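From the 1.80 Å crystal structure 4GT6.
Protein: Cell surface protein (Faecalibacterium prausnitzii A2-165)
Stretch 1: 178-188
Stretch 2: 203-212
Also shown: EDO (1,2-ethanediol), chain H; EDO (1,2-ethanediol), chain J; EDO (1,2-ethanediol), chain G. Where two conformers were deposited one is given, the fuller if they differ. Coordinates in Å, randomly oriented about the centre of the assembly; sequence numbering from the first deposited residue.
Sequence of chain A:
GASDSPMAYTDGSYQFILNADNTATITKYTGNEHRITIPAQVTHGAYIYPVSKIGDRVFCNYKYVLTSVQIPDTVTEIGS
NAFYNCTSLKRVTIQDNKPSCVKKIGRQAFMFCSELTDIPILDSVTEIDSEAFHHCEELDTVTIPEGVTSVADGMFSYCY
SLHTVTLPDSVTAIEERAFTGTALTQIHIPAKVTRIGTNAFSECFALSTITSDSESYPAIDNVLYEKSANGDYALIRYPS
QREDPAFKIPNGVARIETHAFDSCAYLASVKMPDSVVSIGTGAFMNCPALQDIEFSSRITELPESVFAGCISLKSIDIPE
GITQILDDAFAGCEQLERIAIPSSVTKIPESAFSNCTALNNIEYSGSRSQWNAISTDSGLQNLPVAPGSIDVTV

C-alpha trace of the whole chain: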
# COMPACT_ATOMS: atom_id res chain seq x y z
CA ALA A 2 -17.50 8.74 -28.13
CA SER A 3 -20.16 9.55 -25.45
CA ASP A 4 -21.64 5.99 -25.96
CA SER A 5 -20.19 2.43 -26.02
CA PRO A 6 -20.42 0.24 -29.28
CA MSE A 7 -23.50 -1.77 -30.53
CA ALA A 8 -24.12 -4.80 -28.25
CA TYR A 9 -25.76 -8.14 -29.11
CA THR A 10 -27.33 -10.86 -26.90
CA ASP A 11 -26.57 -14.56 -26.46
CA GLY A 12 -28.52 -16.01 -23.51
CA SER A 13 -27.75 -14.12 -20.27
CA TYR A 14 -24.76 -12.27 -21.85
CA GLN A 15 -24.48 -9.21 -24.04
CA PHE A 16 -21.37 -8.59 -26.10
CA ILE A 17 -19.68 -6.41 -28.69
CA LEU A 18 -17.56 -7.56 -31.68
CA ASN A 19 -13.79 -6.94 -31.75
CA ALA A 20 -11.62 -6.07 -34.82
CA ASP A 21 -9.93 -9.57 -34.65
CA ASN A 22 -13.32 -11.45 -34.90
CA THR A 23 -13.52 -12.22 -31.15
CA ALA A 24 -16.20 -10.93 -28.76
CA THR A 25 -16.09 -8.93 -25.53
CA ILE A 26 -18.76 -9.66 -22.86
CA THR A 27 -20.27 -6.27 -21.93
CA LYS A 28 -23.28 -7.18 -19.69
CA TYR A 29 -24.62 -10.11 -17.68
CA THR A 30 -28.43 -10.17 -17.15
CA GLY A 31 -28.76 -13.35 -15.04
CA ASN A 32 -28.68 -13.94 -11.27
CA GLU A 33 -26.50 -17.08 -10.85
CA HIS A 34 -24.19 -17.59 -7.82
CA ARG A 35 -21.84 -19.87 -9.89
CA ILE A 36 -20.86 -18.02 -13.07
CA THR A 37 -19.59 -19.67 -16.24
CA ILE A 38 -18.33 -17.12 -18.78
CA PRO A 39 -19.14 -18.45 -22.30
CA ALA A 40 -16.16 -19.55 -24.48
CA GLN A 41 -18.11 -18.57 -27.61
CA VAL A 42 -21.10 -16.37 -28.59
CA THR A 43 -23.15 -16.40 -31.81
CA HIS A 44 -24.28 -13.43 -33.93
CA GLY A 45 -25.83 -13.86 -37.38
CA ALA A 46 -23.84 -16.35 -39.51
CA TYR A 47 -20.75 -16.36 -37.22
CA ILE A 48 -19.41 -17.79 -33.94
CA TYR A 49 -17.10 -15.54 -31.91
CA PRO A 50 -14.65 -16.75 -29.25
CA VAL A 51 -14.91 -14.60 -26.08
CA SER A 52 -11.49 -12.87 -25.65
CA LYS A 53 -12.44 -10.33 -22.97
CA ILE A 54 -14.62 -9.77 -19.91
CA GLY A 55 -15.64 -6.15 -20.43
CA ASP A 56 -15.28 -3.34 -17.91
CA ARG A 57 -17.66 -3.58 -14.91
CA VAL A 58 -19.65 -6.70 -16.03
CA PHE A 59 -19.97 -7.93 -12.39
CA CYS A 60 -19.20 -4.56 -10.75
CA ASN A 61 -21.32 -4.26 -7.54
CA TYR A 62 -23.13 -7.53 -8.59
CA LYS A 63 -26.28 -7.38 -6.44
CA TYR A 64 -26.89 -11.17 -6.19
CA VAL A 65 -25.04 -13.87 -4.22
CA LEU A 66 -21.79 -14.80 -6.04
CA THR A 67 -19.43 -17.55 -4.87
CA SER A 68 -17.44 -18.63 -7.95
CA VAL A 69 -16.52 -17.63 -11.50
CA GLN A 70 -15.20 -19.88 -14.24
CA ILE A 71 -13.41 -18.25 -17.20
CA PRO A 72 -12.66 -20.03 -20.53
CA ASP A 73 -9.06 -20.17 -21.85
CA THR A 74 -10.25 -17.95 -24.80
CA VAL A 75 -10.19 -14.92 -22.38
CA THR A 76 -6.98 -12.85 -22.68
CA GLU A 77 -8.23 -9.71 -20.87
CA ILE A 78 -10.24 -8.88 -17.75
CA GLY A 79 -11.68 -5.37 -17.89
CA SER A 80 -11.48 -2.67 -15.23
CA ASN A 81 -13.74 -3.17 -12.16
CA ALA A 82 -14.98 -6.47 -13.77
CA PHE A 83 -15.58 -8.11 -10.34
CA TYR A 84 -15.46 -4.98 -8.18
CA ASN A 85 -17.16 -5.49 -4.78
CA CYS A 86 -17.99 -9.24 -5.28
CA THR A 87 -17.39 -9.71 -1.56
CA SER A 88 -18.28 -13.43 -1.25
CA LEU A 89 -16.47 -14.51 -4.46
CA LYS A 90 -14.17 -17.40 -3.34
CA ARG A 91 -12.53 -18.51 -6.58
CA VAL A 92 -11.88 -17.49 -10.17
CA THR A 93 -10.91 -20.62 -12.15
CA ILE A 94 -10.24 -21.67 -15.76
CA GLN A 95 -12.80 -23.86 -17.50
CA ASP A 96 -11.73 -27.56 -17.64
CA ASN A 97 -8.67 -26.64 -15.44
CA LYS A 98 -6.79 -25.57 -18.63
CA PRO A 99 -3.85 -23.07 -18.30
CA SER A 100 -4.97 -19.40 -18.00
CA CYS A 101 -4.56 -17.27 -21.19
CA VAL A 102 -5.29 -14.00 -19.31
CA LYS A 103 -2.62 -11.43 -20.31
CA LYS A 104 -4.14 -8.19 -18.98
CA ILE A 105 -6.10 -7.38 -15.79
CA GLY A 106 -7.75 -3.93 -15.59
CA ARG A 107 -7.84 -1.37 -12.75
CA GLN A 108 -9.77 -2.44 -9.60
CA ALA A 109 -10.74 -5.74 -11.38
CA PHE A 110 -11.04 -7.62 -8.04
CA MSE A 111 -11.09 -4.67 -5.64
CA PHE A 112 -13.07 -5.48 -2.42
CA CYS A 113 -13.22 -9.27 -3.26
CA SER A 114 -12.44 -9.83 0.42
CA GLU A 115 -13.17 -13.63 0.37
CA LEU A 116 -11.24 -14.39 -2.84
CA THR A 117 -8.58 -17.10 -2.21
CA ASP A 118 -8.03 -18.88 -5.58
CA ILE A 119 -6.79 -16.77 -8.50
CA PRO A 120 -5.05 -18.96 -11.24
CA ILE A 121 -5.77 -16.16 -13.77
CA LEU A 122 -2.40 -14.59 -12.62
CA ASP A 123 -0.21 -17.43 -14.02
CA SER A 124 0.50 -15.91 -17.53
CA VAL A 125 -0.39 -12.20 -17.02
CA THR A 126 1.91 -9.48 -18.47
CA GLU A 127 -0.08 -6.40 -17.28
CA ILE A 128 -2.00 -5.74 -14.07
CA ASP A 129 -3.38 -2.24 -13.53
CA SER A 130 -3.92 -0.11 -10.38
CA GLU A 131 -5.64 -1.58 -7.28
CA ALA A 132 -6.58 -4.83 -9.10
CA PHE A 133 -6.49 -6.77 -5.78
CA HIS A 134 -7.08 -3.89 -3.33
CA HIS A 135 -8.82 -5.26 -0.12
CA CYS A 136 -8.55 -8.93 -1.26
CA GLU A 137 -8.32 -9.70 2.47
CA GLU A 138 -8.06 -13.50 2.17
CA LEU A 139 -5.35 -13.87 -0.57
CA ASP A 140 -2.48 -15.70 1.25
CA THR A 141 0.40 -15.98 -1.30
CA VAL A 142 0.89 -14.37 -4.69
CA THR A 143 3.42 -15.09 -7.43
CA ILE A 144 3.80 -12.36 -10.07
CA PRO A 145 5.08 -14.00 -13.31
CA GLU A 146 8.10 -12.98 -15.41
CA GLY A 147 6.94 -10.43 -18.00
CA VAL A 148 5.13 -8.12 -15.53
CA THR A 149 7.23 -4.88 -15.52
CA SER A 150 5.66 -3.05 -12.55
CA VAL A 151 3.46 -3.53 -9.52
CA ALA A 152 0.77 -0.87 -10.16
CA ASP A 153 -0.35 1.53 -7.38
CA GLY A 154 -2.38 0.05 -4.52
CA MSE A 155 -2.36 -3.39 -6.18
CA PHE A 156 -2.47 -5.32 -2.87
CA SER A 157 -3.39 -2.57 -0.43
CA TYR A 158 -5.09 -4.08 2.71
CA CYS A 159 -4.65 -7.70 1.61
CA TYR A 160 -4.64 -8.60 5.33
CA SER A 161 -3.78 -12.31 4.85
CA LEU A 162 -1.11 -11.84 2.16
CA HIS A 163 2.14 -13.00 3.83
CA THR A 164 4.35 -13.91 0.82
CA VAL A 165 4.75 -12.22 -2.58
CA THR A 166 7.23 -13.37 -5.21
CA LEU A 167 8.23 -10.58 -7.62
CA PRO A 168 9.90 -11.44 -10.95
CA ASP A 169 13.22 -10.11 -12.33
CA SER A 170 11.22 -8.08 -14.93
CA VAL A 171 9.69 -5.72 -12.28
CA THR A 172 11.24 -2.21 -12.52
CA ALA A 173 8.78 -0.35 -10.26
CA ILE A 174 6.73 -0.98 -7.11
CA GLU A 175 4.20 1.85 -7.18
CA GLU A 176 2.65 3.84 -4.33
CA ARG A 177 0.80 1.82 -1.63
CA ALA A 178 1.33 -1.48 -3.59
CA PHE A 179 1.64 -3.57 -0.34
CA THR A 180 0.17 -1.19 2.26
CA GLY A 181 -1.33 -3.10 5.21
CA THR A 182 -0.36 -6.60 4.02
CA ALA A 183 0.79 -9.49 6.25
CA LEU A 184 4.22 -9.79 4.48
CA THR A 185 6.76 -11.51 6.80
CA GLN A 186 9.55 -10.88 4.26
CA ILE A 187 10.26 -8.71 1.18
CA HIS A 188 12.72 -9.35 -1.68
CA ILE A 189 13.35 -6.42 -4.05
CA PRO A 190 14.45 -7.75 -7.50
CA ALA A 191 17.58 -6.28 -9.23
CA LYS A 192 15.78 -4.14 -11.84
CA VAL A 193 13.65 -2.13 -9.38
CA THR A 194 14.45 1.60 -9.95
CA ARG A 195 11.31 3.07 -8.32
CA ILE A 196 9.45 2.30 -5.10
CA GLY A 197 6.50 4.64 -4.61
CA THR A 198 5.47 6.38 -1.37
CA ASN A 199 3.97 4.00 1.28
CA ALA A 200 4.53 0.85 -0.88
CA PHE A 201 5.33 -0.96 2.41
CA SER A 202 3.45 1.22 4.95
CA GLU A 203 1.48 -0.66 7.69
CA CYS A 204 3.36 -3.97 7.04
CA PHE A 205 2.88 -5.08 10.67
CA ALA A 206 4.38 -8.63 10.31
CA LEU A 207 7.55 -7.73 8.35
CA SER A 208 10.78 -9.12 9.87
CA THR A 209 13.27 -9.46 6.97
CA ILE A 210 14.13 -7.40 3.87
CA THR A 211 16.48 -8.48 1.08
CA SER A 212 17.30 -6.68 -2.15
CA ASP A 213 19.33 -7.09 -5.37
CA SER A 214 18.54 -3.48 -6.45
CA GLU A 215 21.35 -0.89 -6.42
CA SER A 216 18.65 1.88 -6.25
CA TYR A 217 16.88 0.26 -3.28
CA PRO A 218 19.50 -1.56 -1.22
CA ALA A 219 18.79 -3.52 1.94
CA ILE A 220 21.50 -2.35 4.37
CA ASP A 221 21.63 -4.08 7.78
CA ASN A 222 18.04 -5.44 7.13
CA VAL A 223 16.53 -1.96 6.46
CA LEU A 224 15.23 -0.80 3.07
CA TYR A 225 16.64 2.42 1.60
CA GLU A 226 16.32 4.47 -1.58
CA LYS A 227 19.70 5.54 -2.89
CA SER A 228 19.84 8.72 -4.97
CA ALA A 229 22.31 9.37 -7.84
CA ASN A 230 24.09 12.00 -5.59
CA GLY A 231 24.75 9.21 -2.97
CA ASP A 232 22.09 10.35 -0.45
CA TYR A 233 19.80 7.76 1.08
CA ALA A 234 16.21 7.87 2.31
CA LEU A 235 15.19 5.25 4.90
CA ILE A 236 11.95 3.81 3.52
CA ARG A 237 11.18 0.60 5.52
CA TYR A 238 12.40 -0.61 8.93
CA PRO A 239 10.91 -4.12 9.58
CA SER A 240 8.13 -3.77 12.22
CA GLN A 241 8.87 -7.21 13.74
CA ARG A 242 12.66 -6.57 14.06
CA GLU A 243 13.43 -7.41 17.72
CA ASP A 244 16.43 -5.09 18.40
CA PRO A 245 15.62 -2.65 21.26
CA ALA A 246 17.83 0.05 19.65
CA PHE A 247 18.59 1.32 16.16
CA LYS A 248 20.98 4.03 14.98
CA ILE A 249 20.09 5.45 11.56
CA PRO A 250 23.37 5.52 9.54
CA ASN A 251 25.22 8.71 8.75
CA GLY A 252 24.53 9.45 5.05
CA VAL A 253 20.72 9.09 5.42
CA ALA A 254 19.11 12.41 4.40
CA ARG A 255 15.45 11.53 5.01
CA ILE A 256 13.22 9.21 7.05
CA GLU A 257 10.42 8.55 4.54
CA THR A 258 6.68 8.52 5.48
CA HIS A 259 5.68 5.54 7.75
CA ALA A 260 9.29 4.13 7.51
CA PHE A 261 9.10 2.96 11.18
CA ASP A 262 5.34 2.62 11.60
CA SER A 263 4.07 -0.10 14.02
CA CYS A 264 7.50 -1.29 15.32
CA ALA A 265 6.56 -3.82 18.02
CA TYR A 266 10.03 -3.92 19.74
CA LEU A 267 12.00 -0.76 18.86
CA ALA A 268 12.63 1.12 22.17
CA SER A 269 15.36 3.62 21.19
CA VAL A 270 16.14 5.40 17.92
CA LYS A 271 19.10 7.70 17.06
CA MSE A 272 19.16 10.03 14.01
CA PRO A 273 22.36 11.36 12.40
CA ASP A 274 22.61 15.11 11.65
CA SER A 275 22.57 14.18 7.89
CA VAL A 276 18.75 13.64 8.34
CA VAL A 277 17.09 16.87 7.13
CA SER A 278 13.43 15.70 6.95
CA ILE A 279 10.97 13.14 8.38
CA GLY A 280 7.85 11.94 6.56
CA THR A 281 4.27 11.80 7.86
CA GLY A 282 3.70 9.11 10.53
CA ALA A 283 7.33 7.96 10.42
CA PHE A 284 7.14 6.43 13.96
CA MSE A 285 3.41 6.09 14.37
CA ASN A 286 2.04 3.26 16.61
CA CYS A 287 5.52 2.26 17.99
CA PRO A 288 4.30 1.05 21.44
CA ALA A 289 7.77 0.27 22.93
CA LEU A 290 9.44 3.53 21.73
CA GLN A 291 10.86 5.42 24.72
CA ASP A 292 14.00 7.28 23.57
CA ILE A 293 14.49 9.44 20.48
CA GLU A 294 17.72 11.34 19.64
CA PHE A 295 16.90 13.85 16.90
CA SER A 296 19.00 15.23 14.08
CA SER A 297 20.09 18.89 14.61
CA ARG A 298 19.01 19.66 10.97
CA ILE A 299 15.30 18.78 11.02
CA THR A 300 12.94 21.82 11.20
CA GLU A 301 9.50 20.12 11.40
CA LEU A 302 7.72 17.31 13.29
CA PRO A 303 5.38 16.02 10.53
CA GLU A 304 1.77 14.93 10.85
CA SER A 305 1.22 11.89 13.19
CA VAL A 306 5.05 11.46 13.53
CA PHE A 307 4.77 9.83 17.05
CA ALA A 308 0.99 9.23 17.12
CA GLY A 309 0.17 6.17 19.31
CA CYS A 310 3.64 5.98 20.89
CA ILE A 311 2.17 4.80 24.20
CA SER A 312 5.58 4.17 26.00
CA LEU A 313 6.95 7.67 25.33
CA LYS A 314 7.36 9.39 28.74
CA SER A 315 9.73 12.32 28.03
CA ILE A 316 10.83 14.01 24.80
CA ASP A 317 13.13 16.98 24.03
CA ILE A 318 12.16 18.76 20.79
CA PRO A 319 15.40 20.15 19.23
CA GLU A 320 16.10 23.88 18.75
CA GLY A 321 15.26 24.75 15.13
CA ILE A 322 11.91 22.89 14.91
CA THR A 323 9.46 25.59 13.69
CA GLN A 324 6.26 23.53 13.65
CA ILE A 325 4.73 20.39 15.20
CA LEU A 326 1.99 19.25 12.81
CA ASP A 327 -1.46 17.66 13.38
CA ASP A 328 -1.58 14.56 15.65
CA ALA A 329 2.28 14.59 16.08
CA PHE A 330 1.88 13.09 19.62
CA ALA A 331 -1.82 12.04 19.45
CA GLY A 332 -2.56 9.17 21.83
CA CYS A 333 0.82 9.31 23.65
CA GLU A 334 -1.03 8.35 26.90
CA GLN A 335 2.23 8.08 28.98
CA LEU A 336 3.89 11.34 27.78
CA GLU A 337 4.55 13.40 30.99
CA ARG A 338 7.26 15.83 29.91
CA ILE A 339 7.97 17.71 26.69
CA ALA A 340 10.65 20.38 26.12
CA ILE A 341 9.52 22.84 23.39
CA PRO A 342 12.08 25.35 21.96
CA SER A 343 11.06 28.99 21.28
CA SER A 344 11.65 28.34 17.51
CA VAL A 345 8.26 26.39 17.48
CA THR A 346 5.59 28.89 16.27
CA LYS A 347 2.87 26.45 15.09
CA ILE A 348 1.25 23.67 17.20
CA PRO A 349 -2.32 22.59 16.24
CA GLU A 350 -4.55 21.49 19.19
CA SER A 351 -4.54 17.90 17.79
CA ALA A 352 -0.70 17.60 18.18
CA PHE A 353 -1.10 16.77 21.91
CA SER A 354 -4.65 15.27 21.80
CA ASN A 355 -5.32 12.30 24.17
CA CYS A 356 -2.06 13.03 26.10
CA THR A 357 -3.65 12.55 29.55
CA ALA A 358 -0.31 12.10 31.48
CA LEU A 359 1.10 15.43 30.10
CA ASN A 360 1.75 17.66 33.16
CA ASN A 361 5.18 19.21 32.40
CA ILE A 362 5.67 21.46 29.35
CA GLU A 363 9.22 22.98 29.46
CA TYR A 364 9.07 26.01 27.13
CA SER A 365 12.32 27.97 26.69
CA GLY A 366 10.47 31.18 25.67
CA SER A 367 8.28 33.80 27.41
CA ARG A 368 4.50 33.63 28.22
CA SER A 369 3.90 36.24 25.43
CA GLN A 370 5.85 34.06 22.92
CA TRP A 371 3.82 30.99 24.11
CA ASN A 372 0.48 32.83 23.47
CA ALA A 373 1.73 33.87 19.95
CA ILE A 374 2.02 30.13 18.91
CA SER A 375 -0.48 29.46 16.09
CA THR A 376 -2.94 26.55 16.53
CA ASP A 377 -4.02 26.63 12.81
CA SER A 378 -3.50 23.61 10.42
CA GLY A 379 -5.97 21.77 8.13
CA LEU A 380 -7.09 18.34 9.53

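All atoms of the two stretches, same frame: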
# COMPACT_ATOMS: atom_id res chain seq x y z
N ALA A 178 1.52 -0.13 -3.01
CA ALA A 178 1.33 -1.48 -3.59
C ALA A 178 1.10 -2.58 -2.54
O ALA A 178 0.26 -3.46 -2.78
CB ALA A 178 2.53 -1.85 -4.45
N PHE A 179 1.80 -2.53 -1.37
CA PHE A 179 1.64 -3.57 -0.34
C PHE A 179 1.23 -2.99 0.99
O PHE A 179 1.46 -3.62 2.03
CB PHE A 179 2.95 -4.38 -0.17
CG PHE A 179 3.32 -5.10 -1.44
CD1 PHE A 179 2.71 -6.29 -1.80
CD2 PHE A 179 4.25 -4.54 -2.32
CE1 PHE A 179 3.02 -6.93 -3.01
CE2 PHE A 179 4.60 -5.21 -3.51
CZ PHE A 179 3.99 -6.39 -3.84
N THR A 180 0.62 -1.79 0.99
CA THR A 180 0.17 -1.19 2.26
C THR A 180 -0.73 -2.15 3.04
O THR A 180 -1.66 -2.73 2.47
CB THR A 180 -0.62 0.12 2.00
OG1 THR A 180 0.23 1.07 1.40
CG2 THR A 180 -1.21 0.72 3.27
N GLY A 181 -0.45 -2.33 4.33
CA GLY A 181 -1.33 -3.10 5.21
C GLY A 181 -1.38 -4.60 5.01
O GLY A 181 -2.26 -5.25 5.57
N THR A 182 -0.42 -5.16 4.26
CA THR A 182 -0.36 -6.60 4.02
C THR A 182 0.31 -7.33 5.19
O THR A 182 0.91 -6.70 6.06
CB THR A 182 0.35 -6.91 2.69
OG1 THR A 182 1.68 -6.41 2.74
CG2 THR A 182 -0.40 -6.34 1.48
N ALA A 183 0.22 -8.66 5.19
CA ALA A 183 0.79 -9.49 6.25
C ALA A 183 2.18 -10.01 5.88
O ALA A 183 2.61 -11.02 6.45
CB ALA A 183 -0.14 -10.68 6.53
N LEU A 184 2.90 -9.33 4.93
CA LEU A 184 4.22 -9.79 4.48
C LEU A 184 5.18 -10.02 5.65
O LEU A 184 5.34 -9.12 6.47
CB LEU A 184 4.85 -8.75 3.53
CG LEU A 184 4.18 -8.57 2.17
CD1 LEU A 184 4.84 -7.42 1.41
CD2 LEU A 184 4.23 -9.89 1.34
N THR A 185 5.79 -11.21 5.73
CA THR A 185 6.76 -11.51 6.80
C THR A 185 8.18 -11.22 6.28
O THR A 185 9.12 -11.05 7.05
CB THR A 185 6.59 -12.97 7.28
OG1 THR A 185 6.57 -13.83 6.13
CG2 THR A 185 5.29 -13.17 8.03
N GLN A 186 8.31 -11.19 4.95
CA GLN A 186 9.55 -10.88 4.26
C GLN A 186 9.26 -10.22 2.93
O GLN A 186 8.17 -10.40 2.36
CB GLN A 186 10.44 -12.13 4.04
CG GLN A 186 9.86 -13.17 3.06
CD GLN A 186 8.63 -13.85 3.60
OE1 GLN A 186 8.62 -14.38 4.72
NE2 GLN A 186 7.51 -13.76 2.87
N ILE A 187 10.25 -9.43 2.46
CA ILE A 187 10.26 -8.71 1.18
C ILE A 187 11.57 -8.99 0.45
O ILE A 187 12.63 -8.88 1.08
CB ILE A 187 10.12 -7.17 1.40
CG1 ILE A 187 8.78 -6.74 2.02
CG2 ILE A 187 10.36 -6.39 0.11
CD1 ILE A 187 8.90 -5.31 2.59
N HIS A 188 11.52 -9.29 -0.86
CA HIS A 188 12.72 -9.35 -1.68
C HIS A 188 12.51 -8.39 -2.84
O HIS A 188 11.52 -8.51 -3.58
CB HIS A 188 13.11 -10.75 -2.17
CG HIS A 188 14.32 -10.70 -3.07
ND1 HIS A 188 15.58 -10.45 -2.56
CD2 HIS A 188 14.40 -10.75 -4.42
CE1 HIS A 188 16.39 -10.43 -3.61
NE2 HIS A 188 15.72 -10.62 -4.75
N GLU A 203 2.37 0.24 6.94
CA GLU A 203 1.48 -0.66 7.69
C GLU A 203 1.76 -2.17 7.42
O GLU A 203 0.84 -2.98 7.43
CB GLU A 203 -0.00 -0.33 7.39
CG GLU A 203 -0.40 1.07 7.82
CD GLU A 203 -1.86 1.35 7.48
OE1 GLU A 203 -2.74 0.75 8.14
OE2 GLU A 203 -2.12 2.09 6.51
N CYS A 204 3.03 -2.56 7.20
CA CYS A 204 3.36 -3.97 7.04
C CYS A 204 3.76 -4.48 8.42
O CYS A 204 4.94 -4.61 8.76
CB CYS A 204 4.44 -4.17 5.99
SG CYS A 204 3.84 -3.97 4.29
N PHE A 205 2.74 -4.75 9.24
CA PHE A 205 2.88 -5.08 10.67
C PHE A 205 3.67 -6.35 10.99
O PHE A 205 4.19 -6.45 12.10
CB PHE A 205 1.51 -5.19 11.35
CG PHE A 205 0.56 -4.01 11.20
CD1 PHE A 205 1.06 -2.72 11.01
CD2 PHE A 205 -0.81 -4.18 11.31
CE1 PHE A 205 0.18 -1.63 10.87
CE2 PHE A 205 -1.69 -3.09 11.17
CZ PHE A 205 -1.18 -1.83 10.95
N ALA A 206 3.72 -7.32 10.07
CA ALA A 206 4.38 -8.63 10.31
C ALA A 206 5.78 -8.74 9.69
O ALA A 206 6.38 -9.80 9.76
CB ALA A 206 3.50 -9.74 9.74
N LEU A 207 6.28 -7.67 9.07
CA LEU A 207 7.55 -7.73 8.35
C LEU A 207 8.77 -7.91 9.27
O LEU A 207 8.97 -7.12 10.19
CB LEU A 207 7.71 -6.46 7.51
CG LEU A 207 8.88 -6.44 6.55
CD1 LEU A 207 8.72 -7.52 5.47
CD2 LEU A 207 9.00 -5.07 5.92
N SER A 208 9.59 -8.95 9.03
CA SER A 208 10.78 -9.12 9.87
C SER A 208 12.07 -9.03 9.05
O SER A 208 13.07 -8.58 9.59
CB SER A 208 10.74 -10.43 10.65
OG SER A 208 10.68 -11.56 9.80
N THR A 209 12.05 -9.48 7.78
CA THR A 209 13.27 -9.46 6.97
C THR A 209 13.05 -8.80 5.62
O THR A 209 11.96 -8.86 5.05
CB THR A 209 13.85 -10.88 6.78
OG1 THR A 209 12.81 -11.76 6.36
CG2 THR A 209 14.51 -11.41 8.05
N ILE A 210 14.09 -8.13 5.13
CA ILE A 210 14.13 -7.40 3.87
C ILE A 210 15.41 -7.76 3.16
O ILE A 210 16.50 -7.63 3.75
CB ILE A 210 14.05 -5.86 4.11
CG1 ILE A 210 12.77 -5.45 4.91
CG2 ILE A 210 14.16 -5.08 2.77
CD1 ILE A 210 12.76 -4.02 5.38
N THR A 211 15.30 -8.21 1.91
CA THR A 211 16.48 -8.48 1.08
C THR A 211 16.30 -7.73 -0.22
O THR A 211 15.17 -7.39 -0.60
CB THR A 211 16.73 -10.00 0.85
OG1 THR A 211 15.61 -10.57 0.18
CG2 THR A 211 17.07 -10.76 2.14
N SER A 212 17.41 -7.43 -0.90
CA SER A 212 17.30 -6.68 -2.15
C SER A 212 18.51 -6.92 -3.04
O SER A 212 19.63 -6.98 -2.55
CB SER A 212 17.18 -5.18 -1.86
OG SER A 212 17.22 -4.45 -3.07
C1 EDO H . -0.73 -8.28 9.28
O1 EDO H . -0.25 -8.16 10.59
C2 EDO H . -1.16 -6.90 8.74
O2 EDO H . -0.07 -5.96 8.72
C1 EDO J . 7.63 -8.79 -1.44
O1 EDO J . 8.72 -9.59 -1.85
C2 EDO J . 7.35 -7.75 -2.54
O2 EDO J . 8.53 -6.99 -2.77
C1 EDO G . -1.38 5.70 5.59
O1 EDO G . -1.35 6.18 4.25
C2 EDO G . -0.25 4.66 5.76
O2 EDO G . -0.52 3.52 4.97
O HOH W 1 13.45 -11.59 1.68

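The two stretches pack as successive rungs of one chain, joined by a short parallel β-ladder at one end and by packing of two turn regions at the other. In the ladder Gln186, Ile187 and His188 pair with Thr209, Ile210 and Thr211. Ile187 sits between two partners, as parallel pairing requires: its N donates to Thr209 O (3.2 Å), and its O accepts from Thr211 N (2.9 Å). Where the strands begin, Thr185 O receives Ser208 N at 2.9 Å and, weakly, Thr209 N at 3.4 Å.

Side chains sort by face. Ile187 and Ile210 share the buried one, where branched aliphatic chains suit both strand and core; Ile187 CD1 meets Leu207 CD2 at 3.3 Å. On the face carrying Gln186, His188, Thr209 and Thr211, one polar pair forms: His188 ND1 and Thr211 OG1 hydrogen-bond at 2.7 Å, at the edge of the imidazole. A water joins Ile187 O to Thr211 OG1.

At the turn end, Gly181 occupies a type II turn with positive phi, which glycine tolerates readily, and its CA approaches Glu203 O at 3.1 Å in a CA-H...O contact. Thr182 OG1 donates to Phe179 O (2.9 Å), steadying that turn, while buried Cys204 places SG 3.3 Å from Phe179 O. Compact Ala206 points toward the first stretch, its CB 3.6 Å from Ala183 O.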